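PDB 5WH8: putative carbohydrate-active enzyme, which probably hydrolyses O-glycosidic bonds in cellulose-like polysaccharides, the chain here being the glycoside hydrolase family 5 module of a longer multi-modular protein. Local coordinates for residues V22-K27 / D138-L143; W271-K276 / A281-G286; D292-S297 / Y302-L307. All blocks are in the same frame, centred on the assembly; numbering follows the deposited sequence.

In the fold
The contacts lie around the eight-stranded parallel barrel of a family 5 glycoside hydrolase. Contact 1 lies at its N-terminal end, where the entry to strand 142-145 meets the turn after hairpin strand 20-22. Contact 2 lies across the chain's centre from it, about 29 Å between centres, at the C-terminal end of strand 268-273; in this family that end carries the active-site cleft. Contact 3 follows directly, its centre about 10 Å from that of contact 2, and joins the loop 292-297 to the last helix, 298-307. The two touch through Ala-281 O and Ser-297 OG, 2.7 Å apart, and Lys-284 N and Met-295 O, 3.0 Å apart, both probable hydrogen bonds.

Contact 1 (V22-K27 / D138-L143); sequences VSECGK and DDKHVL. With EDO (1,2-ethanediol), chain B.
Glu-24 and Lys-140 meet in a surface salt bridge, the only side-chain pair joining these two segments. The extended chains cross at about a right angle and meet at their ends, with the last methylenes of Lys-140 also close to Glu-24 OE1. Glu-24 OE1 accepts Lys-140 NZ on its syn lone pair, at 2.9 Å, and a weaker bond of 3.4 Å runs from Lys-140 NZ to Glu-24 OE2. The ammonium thus sits in the mouth of the carboxylate but is drawn to one oxygen. Lys-13 N also donates to Glu-24 OE1. Glu-24 sends its CG away from its own backbone N (chi1 -170°), carrying the acid outward from the turn.

Both residues stand at the second position of a type I turn, Ser-23 to Gly-26 and Asp-139 to Val-142. Ser-23 OG accepts Lys-27 N, just past the first turn, at 3.2 Å; within it Gly-26 N bonds to Ser-23 O at 2.9 Å. Beside the second, an ethanediol spans the backbone, its O2 bonded to Lys-140 O and its O1 to Val-142 O, each at 2.7 Å.

A disulfide from Cys-25 to Cys-316 ties the first loop to the C-terminal tail. Two donors on OE1, with the weak second bond to OE2, restrain the carboxylate and would favour its charged form; the bridge joins the turn that follows the hairpin 15-17/20-22 to the turn leading into strand 142-145, at the N-terminal end of the barrel.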
loop_
_atom_site.group_PDB
_atom_site.type_symbol
_atom_site.label_atom_id
_atom_site.label_comp_id
_atom_site.label_asym_id
_atom_site.label_seq_id
_atom_site.Cartn_x
_atom_site.Cartn_y
_atom_site.Cartn_z
ATOM N N VAL A 22 2.110 -11.130 -10.734
ATOM C CA VAL A 22 2.380 -12.572 -10.668
ATOM C C VAL A 22 3.511 -12.920 -9.699
ATOM O O VAL A 22 4.346 -12.082 -9.376
ATOM C CB VAL A 22 2.739 -13.134 -12.074
ATOM C CG1 VAL A 22 1.573 -12.989 -13.018
ATOM C CG2 VAL A 22 3.965 -12.465 -12.660
ATOM N N SER A 23 3.521 -14.174 -9.238
ATOM C CA SER A 23 4.555 -14.673 -8.348
ATOM C C SER A 23 5.859 -14.992 -9.092
ATOM O O SER A 23 5.961 -14.850 -10.316
ATOM C CB SER A 23 4.055 -15.923 -7.657
ATOM O OG SER A 23 3.924 -16.945 -8.635
ATOM N N GLU A 24 6.852 -15.435 -8.331
ATOM C CA GLU A 24 8.160 -15.761 -8.877
ATOM C C GLU A 24 8.071 -16.961 -9.828
ATOM O O GLU A 24 8.962 -17.151 -10.663
ATOM C CB GLU A 24 9.146 -16.012 -7.730
ATOM C CG GLU A 24 10.606 -16.128 -8.176
ATOM C CD GLU A 24 11.617 -16.084 -7.030
ATOM O OE1 GLU A 24 11.405 -15.400 -5.999
ATOM O OE2 GLU A 24 12.664 -16.764 -7.169
ATOM N N CYS A 25 6.995 -17.748 -9.725
ATOM C CA CYS A 25 6.756 -18.861 -10.651
ATOM C C CYS A 25 5.695 -18.515 -11.709
ATOM O O CYS A 25 5.169 -19.394 -12.397
ATOM C CB CYS A 25 6.370 -20.125 -9.882
ATOM S SG CYS A 25 4.912 -20.013 -8.813
ATOM N N GLY A 26 5.377 -17.230 -11.844
ATOM C CA GLY A 26 4.519 -16.768 -12.927
ATOM C C GLY A 26 3.014 -16.947 -12.769
ATOM O O GLY A 26 2.278 -16.788 -13.741
ATOM N N LYS A 27 2.556 -17.243 -11.560
ATOM C CA LYS A 27 1.128 -17.447 -11.288
ATOM C C LYS A 27 0.487 -16.146 -10.795
ATOM O O LYS A 27 1.112 -15.420 -10.026
ATOM C CB LYS A 27 0.927 -18.540 -10.239
ATOM C CG LYS A 27 1.524 -19.911 -10.587
ATOM C CD LYS A 27 1.363 -20.864 -9.403
ATOM C CE LYS A 27 1.844 -22.263 -9.727
ATOM N NZ LYS A 27 1.689 -23.150 -8.541
ATOM N N ASP A 138 18.125 -5.917 -2.160
ATOM C CA ASP A 138 18.161 -7.370 -2.026
ATOM C C ASP A 138 16.980 -7.893 -1.214
ATOM O O ASP A 138 16.914 -9.088 -0.904
ATOM C CB ASP A 138 19.481 -7.799 -1.386
ATOM C CG ASP A 138 20.683 -7.500 -2.274
ATOM O OD1 ASP A 138 20.555 -7.532 -3.517
ATOM O OD2 ASP A 138 21.756 -7.216 -1.717
ATOM N N ASP A 139 16.064 -6.998 -0.847
ATOM C CA ASP A 139 14.814 -7.395 -0.169
ATOM C C ASP A 139 13.717 -7.716 -1.202
ATOM O O ASP A 139 13.197 -6.799 -1.863
ATOM C CB ASP A 139 14.344 -6.281 0.775
ATOM C CG ASP A 139 15.232 -6.113 1.996
ATOM O OD1 ASP A 139 15.930 -7.062 2.389
ATOM O OD2 ASP A 139 15.207 -5.028 2.588
ATOM N N LYS A 140 13.368 -8.999 -1.315
ATOM C CA LYS A 140 12.389 -9.495 -2.285
ATOM C C LYS A 140 10.977 -9.049 -1.965
ATOM O O LYS A 140 10.113 -9.091 -2.832
ATOM C CB LYS A 140 12.370 -11.033 -2.331
ATOM C CG LYS A 140 13.498 -11.693 -3.090
ATOM C CD LYS A 140 13.145 -13.178 -3.240
ATOM C CE LYS A 140 14.179 -13.946 -4.024
ATOM N NZ LYS A 140 13.697 -15.333 -4.229
ATOM N N HIS A 141 10.737 -8.654 -0.714
ATOM C CA HIS A 141 9.367 -8.477 -0.239
ATOM C C HIS A 141 8.847 -7.040 -0.269
ATOM O O HIS A 141 7.672 -6.812 0.051
ATOM C CB HIS A 141 9.237 -9.008 1.185
ATOM C CG HIS A 141 9.951 -8.192 2.210
ATOM N ND1 HIS A 141 11.318 -7.962 2.170
ATOM C CD2 HIS A 141 9.501 -7.576 3.330
ATOM C CE1 HIS A 141 11.661 -7.223 3.207
ATOM N NE2 HIS A 141 10.579 -6.984 3.933
ATOM N N VAL A 142 9.686 -6.068 -0.636
ATOM C CA VAL A 142 9.249 -4.669 -0.670
ATOM C C VAL A 142 8.627 -4.251 -2.013
ATOM O O VAL A 142 8.977 -4.758 -3.089
ATOM C CB VAL A 142 10.403 -3.678 -0.355
ATOM C CG1 VAL A 142 10.909 -3.872 1.075
ATOM C CG2 VAL A 142 11.555 -3.794 -1.356
ATOM N N LEU A 143 7.675 -3.327 -1.924
ATOM C CA LEU A 143 7.111 -2.631 -3.089
ATOM C C LEU A 143 7.235 -1.139 -2.815
ATOM O O LEU A 143 7.106 -0.724 -1.667
ATOM C CB LEU A 143 5.641 -2.986 -3.346
ATOM C CG LEU A 143 5.332 -4.448 -3.695
ATOM C CD1 LEU A 143 5.218 -5.267 -2.426
ATOM C CD2 LEU A 143 4.040 -4.581 -4.483
HETATM C C1 EDO B . 8.522 -7.048 -5.530
HETATM O O1 EDO B . 8.414 -5.635 -5.559
HETATM C C2 EDO B . 7.615 -7.594 -4.446
HETATM O O2 EDO B . 7.864 -8.986 -4.336
#

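Contact 2 (W271-K276 / A281-G286); sequences WSFADK and AALKPG. With EDO (1,2-ethanediol), chain M.
Ser-272 to Asp-275 and Ala-281 to Leu-283 run in roughly the same direction but diverge, joined by two backbone hydrogen bonds. Ala-282 N donates to Ser-272 O at 2.9 Å, almost along the C=O axis (180°). Leu-283 N donates to Ala-274 O at 3.2 Å, this time from a position tilted out of the carbonyl plane. Farther on, Pro-285 CA makes a CA-H...O contact of 3.4 Å with Asp-275 O, while a water lies between Lys-276 O and Leu-283 O. The peptide linking Trp-271 to Ser-272 is cis, the non-proline cis bond characteristic of the end of the eighth strand in this family of barrels.

Among the side chains, Leu-283 lays CD1 over one face of the Phe-273 ring in a CH-pi contact, 4.0 Å from the centroid and 19° off the normal. Trp-58 meets the same ring edge-to-face, and helix 48-56 packs nearby. Asp-275 rests its CB against Lys-284 O at 3.3 Å, and its OD2 accepts a bond from Ser-288 OG.

Trp-271 instead turns to the barrel mouth. Its NE1 gives a hydrogen bond of 3.1 Å, in the plane of the indole, to O1 of an ethanediol that Glu-278 also binds. The indole N-H can therefore serve a small hydroxyl ligand, consistent with a sugar-binding role for this tryptophan as in related enzymes.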
loop_
_atom_site.group_PDB
_atom_site.type_symbol
_atom_site.label_atom_id
_atom_site.label_comp_id
_atom_site.label_asym_id
_atom_site.label_seq_id
_atom_site.Cartn_x
_atom_site.Cartn_y
_atom_site.Cartn_z
ATOM N N TRP A 271 -7.461 0.842 5.041
ATOM C CA TRP A 271 -7.204 1.955 5.967
ATOM C C TRP A 271 -8.142 1.878 7.186
ATOM O O TRP A 271 -9.358 1.961 6.982
ATOM C CB TRP A 271 -7.432 3.280 5.244
ATOM C CG TRP A 271 -7.044 4.484 6.058
ATOM C CD1 TRP A 271 -7.850 5.181 6.892
ATOM C CD2 TRP A 271 -5.767 5.130 6.083
ATOM N NE1 TRP A 271 -7.151 6.228 7.450
ATOM C CE2 TRP A 271 -5.868 6.205 6.978
ATOM C CE3 TRP A 271 -4.539 4.887 5.452
ATOM C CZ2 TRP A 271 -4.786 7.043 7.261
ATOM C CZ3 TRP A 271 -3.476 5.717 5.730
ATOM C CH2 TRP A 271 -3.611 6.787 6.614
ATOM N N SER A 272 -7.660 1.756 8.436
ATOM C CA SER A 272 -6.235 1.711 8.823
ATOM C C SER A 272 -6.111 0.845 10.065
ATOM O O SER A 272 -7.093 0.660 10.806
ATOM C CB SER A 272 -5.669 3.106 9.132
ATOM O OG SER A 272 -6.204 3.564 10.353
ATOM N N PHE A 273 -4.903 0.346 10.299
ATOM C CA PHE A 273 -4.558 -0.324 11.552
ATOM C C PHE A 273 -4.094 0.706 12.564
ATOM O O PHE A 273 -2.913 1.087 12.591
ATOM C CB PHE A 273 -3.467 -1.368 11.329
ATOM C CG PHE A 273 -3.224 -2.251 12.530
ATOM C CD1 PHE A 273 -4.129 -3.231 12.890
ATOM C CD2 PHE A 273 -2.084 -2.091 13.293
ATOM C CE1 PHE A 273 -3.884 -4.053 14.005
ATOM C CE2 PHE A 273 -1.833 -2.908 14.385
ATOM C CZ PHE A 273 -2.730 -3.886 14.741
ATOM N N ALA A 274 -5.042 1.177 13.371
ATOM C CA ALA A 274 -4.826 2.234 14.342
ATOM C C ALA A 274 -6.022 2.193 15.288
ATOM O O ALA A 274 -7.049 1.593 14.939
ATOM C CB ALA A 274 -4.712 3.588 13.660
ATOM N N ASP A 275 -5.893 2.803 16.469
ATOM C CA ASP A 275 -7.000 2.839 17.437
ATOM C C ASP A 275 -7.552 4.247 17.652
ATOM O O ASP A 275 -8.110 4.539 18.701
ATOM C CB ASP A 275 -6.560 2.224 18.773
ATOM C CG ASP A 275 -5.423 2.979 19.437
ATOM O OD1 ASP A 275 -4.781 3.837 18.798
ATOM O OD2 ASP A 275 -5.160 2.687 20.633
ATOM N N LYS A 276 -7.403 5.110 16.648
ATOM C CA LYS A 276 -8.069 6.415 16.621
ATOM C C LYS A 276 -9.589 6.244 16.706
ATOM O O LYS A 276 -10.140 5.330 16.091
ATOM C CB LYS A 276 -7.683 7.166 15.337
ATOM C CG LYS A 276 -8.128 8.618 15.268
ATOM C CD LYS A 276 -7.487 9.321 14.098
ATOM C CE LYS A 276 -7.912 10.791 13.995
ATOM N NZ LYS A 276 -7.813 11.462 15.329
ATOM N N ALA A 281 -10.993 3.225 11.571
ATOM C CA ALA A 281 -9.921 2.612 12.372
ATOM C C ALA A 281 -10.318 1.186 12.731
ATOM O O ALA A 281 -11.446 0.954 13.193
ATOM C CB ALA A 281 -9.652 3.440 13.635
ATOM N N ALA A 282 -9.402 0.225 12.526
ATOM C CA ALA A 282 -9.714 -1.203 12.672
ATOM C C ALA A 282 -9.654 -1.704 14.128
ATOM O O ALA A 282 -10.168 -2.785 14.426
ATOM C CB ALA A 282 -8.761 -2.019 11.789
ATOM N N LEU A 283 -9.053 -0.904 15.022
ATOM C CA LEU A 283 -8.967 -1.236 16.458
ATOM C C LEU A 283 -9.853 -0.301 17.279
ATOM O O LEU A 283 -10.002 0.894 16.954
ATOM C CB LEU A 283 -7.526 -1.110 16.961
ATOM C CG LEU A 283 -6.478 -2.025 16.303
ATOM C CD1 LEU A 283 -5.072 -1.575 16.652
ATOM C CD2 LEU A 283 -6.718 -3.451 16.739
ATOM N N LYS A 284 -10.403 -0.833 18.366
ATOM C CA LYS A 284 -11.128 -0.018 19.335
ATOM C C LYS A 284 -10.188 0.908 20.066
ATOM O O LYS A 284 -9.029 0.577 20.294
ATOM C CB LYS A 284 -11.867 -0.909 20.350
ATOM C CG LYS A 284 -12.958 -1.742 19.734
ATOM C CD LYS A 284 -13.843 -2.419 20.754
ATOM C CE LYS A 284 -15.154 -2.845 20.113
ATOM N NZ LYS A 284 -16.053 -3.545 21.071
ATOM N N PRO A 285 -10.684 2.083 20.459
ATOM C CA PRO A 285 -9.816 2.997 21.209
ATOM C C PRO A 285 -9.239 2.320 22.439
ATOM O O PRO A 285 -9.931 1.552 23.110
ATOM C CB PRO A 285 -10.757 4.150 21.570
ATOM C CG PRO A 285 -11.804 4.131 20.484
ATOM C CD PRO A 285 -11.999 2.671 20.153
ATOM N N GLY A 286 -7.956 2.551 22.676
ATOM C CA GLY A 286 -7.277 1.965 23.813
ATOM C C GLY A 286 -6.576 0.641 23.548
ATOM O O GLY A 286 -5.865 0.136 24.403
HETATM C C1 EDO M . -7.949 9.759 8.349
HETATM O O1 EDO M . -8.542 8.577 8.916
HETATM C C2 EDO M . -8.093 11.015 9.224
HETATM O O2 EDO M . -7.924 10.745 10.629
HETATM O O HOH W 1 -11.552 3.078 16.927
#

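Contact 3 (D292-S297 / Y302-L307); sequences DWNMVS and YIKRKL. With EDO (1,2-ethanediol), chain I.
Lys-304, on the helix that closes the beta/alpha (TIM) barrel, reaches out to Asn-294 in the loop just before that helix. Tyr-302, half a turn earlier, has a side chain whose end leads away from the loop; Lys-306, one turn on, lies over one face near its rim, CG 4.2 Å above the plane of the Tyr-302 ring. Phe-251 stacks on this ring as well, and Asn-255 accepts from both Tyr-302 OH and Lys-306 NZ, which ties the helix to its neighbour 251-263. Ile-303 is buried on the other side, against strand 268-273.

Lys-304 carries the contact. With CG opposite the backbone N (chi1 -168°) and the rest of the chain extended, it spans the gap and crosses the Asn-294 side chain at about a right angle. NZ donates to Asn-294 OD1 at 2.8 Å, but from 40° out of the amide plane rather than on a lone pair. A water completes a second link, accepting from Lys-304 NZ at 2.9 Å and donating to Asn-294 O at 2.8 Å, so the ammonium reaches one residue directly at its side chain and, through the water, at its backbone O. Below the polar end, Lys-304 CD passes Val-296 CG1 at 4.3 Å. Trp-58 adds a cation-pi contact to the ammonium, while Asp-57 accepts from Asn-294 ND2 and fixes which way the amide is flipped.

Beyond it, Lys-306 bends at chi2 (-62°) toward an ethanediol, where NZ makes a weak bond of 3.2 Å to O1. Leu-307 returns to the buried side, its backbone N bonded to Ile-303 O at 2.9 Å.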
loop_
_atom_site.group_PDB
_atom_site.type_symbol
_atom_site.label_atom_id
_atom_site.label_comp_id
_atom_site.label_asym_id
_atom_site.label_seq_id
_atom_site.Cartn_x
_atom_site.Cartn_y
_atom_site.Cartn_z
ATOM N N ASP A 292 -3.752 -5.302 22.966
ATOM C CA ASP A 292 -4.654 -6.338 22.461
ATOM C C ASP A 292 -4.976 -6.058 20.995
ATOM O O ASP A 292 -5.933 -5.364 20.661
ATOM C CB ASP A 292 -5.939 -6.402 23.302
ATOM C CG ASP A 292 -6.791 -7.612 22.978
ATOM O OD1 ASP A 292 -6.547 -8.257 21.946
ATOM O OD2 ASP A 292 -7.732 -7.932 23.759
ATOM N N TRP A 293 -4.142 -6.609 20.131
ATOM C CA TRP A 293 -4.175 -6.286 18.716
ATOM C C TRP A 293 -5.316 -6.968 17.976
ATOM O O TRP A 293 -5.452 -6.786 16.766
ATOM C CB TRP A 293 -2.821 -6.663 18.100
ATOM C CG TRP A 293 -1.690 -6.037 18.852
ATOM C CD1 TRP A 293 -0.690 -6.684 19.550
ATOM C CD2 TRP A 293 -1.451 -4.640 19.004
ATOM N NE1 TRP A 293 0.151 -5.755 20.121
ATOM C CE2 TRP A 293 -0.292 -4.496 19.804
ATOM C CE3 TRP A 293 -2.101 -3.492 18.552
ATOM C CZ2 TRP A 293 0.210 -3.241 20.168
ATOM C CZ3 TRP A 293 -1.587 -2.235 18.902
ATOM C CH2 TRP A 293 -0.439 -2.131 19.703
ATOM N N ASN A 294 -6.159 -7.706 18.697
ATOM C CA ASN A 294 -7.345 -8.322 18.121
ATOM C C ASN A 294 -8.644 -7.697 18.661
ATOM O O ASN A 294 -9.749 -8.172 18.376
ATOM C CB ASN A 294 -7.318 -9.832 18.367
ATOM C CG ASN A 294 -6.238 -10.526 17.552
ATOM O OD1 ASN A 294 -6.339 -10.613 16.341
ATOM N ND2 ASN A 294 -5.201 -11.013 18.214
ATOM N N MET A 295 -8.512 -6.621 19.429
ATOM C CA MET A 295 -9.677 -5.879 19.933
ATOM C C MET A 295 -10.213 -4.953 18.841
ATOM O O MET A 295 -9.970 -3.739 18.851
ATOM C CB MET A 295 -9.314 -5.083 21.176
ATOM C CG MET A 295 -10.523 -4.498 21.891
ATOM S SD MET A 295 -11.643 -5.735 22.607
ATOM C CE MET A 295 -10.789 -6.062 24.160
ATOM N N VAL A 296 -10.923 -5.559 17.893
ATOM C CA VAL A 296 -11.334 -4.887 16.659
ATOM C C VAL A 296 -12.608 -4.064 16.820
ATOM O O VAL A 296 -13.484 -4.379 17.631
ATOM C CB VAL A 296 -11.556 -5.888 15.512
ATOM C CG1 VAL A 296 -10.216 -6.467 15.046
ATOM C CG2 VAL A 296 -12.500 -6.999 15.903
ATOM N N SER A 297 -12.678 -3.003 16.031
ATOM C CA SER A 297 -13.877 -2.213 15.824
ATOM C C SER A 297 -14.865 -2.938 14.905
ATOM O O SER A 297 -14.558 -4.016 14.400
ATOM C CB SER A 297 -13.503 -0.882 15.181
ATOM O OG SER A 297 -12.974 -1.129 13.883
ATOM N N TYR A 302 -15.136 -6.670 10.237
ATOM C CA TYR A 302 -15.524 -6.942 8.861
ATOM C C TYR A 302 -14.297 -7.244 8.003
ATOM O O TYR A 302 -14.275 -8.238 7.273
ATOM C CB TYR A 302 -16.307 -5.746 8.297
ATOM C CG TYR A 302 -16.513 -5.750 6.788
ATOM C CD1 TYR A 302 -17.619 -6.352 6.219
ATOM C CD2 TYR A 302 -15.616 -5.118 5.954
ATOM C CE1 TYR A 302 -17.818 -6.329 4.846
ATOM C CE2 TYR A 302 -15.795 -5.098 4.575
ATOM C CZ TYR A 302 -16.888 -5.713 4.032
ATOM O OH TYR A 302 -17.022 -5.676 2.659
ATOM N N ILE A 303 -13.251 -6.427 8.129
ATOM C CA ILE A 303 -12.028 -6.642 7.360
ATOM C C ILE A 303 -11.285 -7.914 7.783
ATOM O O ILE A 303 -10.840 -8.683 6.937
ATOM C CB ILE A 303 -11.096 -5.381 7.473
ATOM C CG1 ILE A 303 -11.796 -4.151 6.887
ATOM C CG2 ILE A 303 -9.719 -5.649 6.833
ATOM C CD1 ILE A 303 -12.033 -4.204 5.362
ATOM N N LYS A 304 -11.169 -8.166 9.083
ATOM C CA LYS A 304 -10.546 -9.389 9.559
ATOM C C LYS A 304 -11.276 -10.628 9.042
ATOM O O LYS A 304 -10.646 -11.633 8.695
ATOM C CB LYS A 304 -10.511 -9.385 11.101
ATOM C CG LYS A 304 -9.656 -10.457 11.693
ATOM C CD LYS A 304 -9.468 -10.262 13.207
ATOM C CE LYS A 304 -8.972 -11.548 13.769
ATOM N NZ LYS A 304 -8.768 -11.455 15.223
ATOM N N ARG A 305 -12.601 -10.550 8.952
ATOM C CA ARG A 305 -13.373 -11.643 8.372
ATOM C C ARG A 305 -13.065 -11.834 6.871
ATOM O O ARG A 305 -12.920 -12.979 6.415
ATOM C CB ARG A 305 -14.865 -11.400 8.599
ATOM C CG ARG A 305 -15.744 -12.567 8.247
ATOM C CD ARG A 305 -17.054 -12.509 9.017
ATOM N NE ARG A 305 -17.902 -13.628 8.637
ATOM C CZ ARG A 305 -19.088 -13.890 9.171
ATOM N NH1 ARG A 305 -19.587 -13.108 10.124
ATOM N NH2 ARG A 305 -19.774 -14.944 8.747
ATOM N N LYS A 306 -12.922 -10.741 6.107
ATOM C CA LYS A 306 -12.519 -10.867 4.688
ATOM C C LYS A 306 -11.105 -11.465 4.541
ATOM O O LYS A 306 -10.832 -12.273 3.646
ATOM C CB LYS A 306 -12.552 -9.517 3.973
ATOM C CG LYS A 306 -13.930 -8.848 3.837
ATOM C CD LYS A 306 -14.897 -9.698 3.004
ATOM C CE LYS A 306 -16.259 -8.995 2.865
ATOM N NZ LYS A 306 -17.330 -9.922 2.491
ATOM N N LEU A 307 -10.196 -11.054 5.414
ATOM C CA LEU A 307 -8.831 -11.575 5.420
ATOM C C LEU A 307 -8.739 -13.064 5.757
ATOM O O LEU A 307 -7.738 -13.714 5.421
ATOM C CB LEU A 307 -7.990 -10.785 6.421
ATOM C CG LEU A 307 -7.651 -9.347 6.065
ATOM C CD1 LEU A 307 -7.156 -8.561 7.282
ATOM C CD2 LEU A 307 -6.598 -9.274 4.944
HETATM C C1 EDO I . -18.108 -9.962 -0.905
HETATM O O1 EDO I . -19.084 -10.678 -0.129
HETATM C C2 EDO I . -16.632 -10.259 -0.585
HETATM O O2 EDO I . -16.338 -11.584 -0.092
HETATM O O HOH W 2 -10.781 -10.309 16.909
#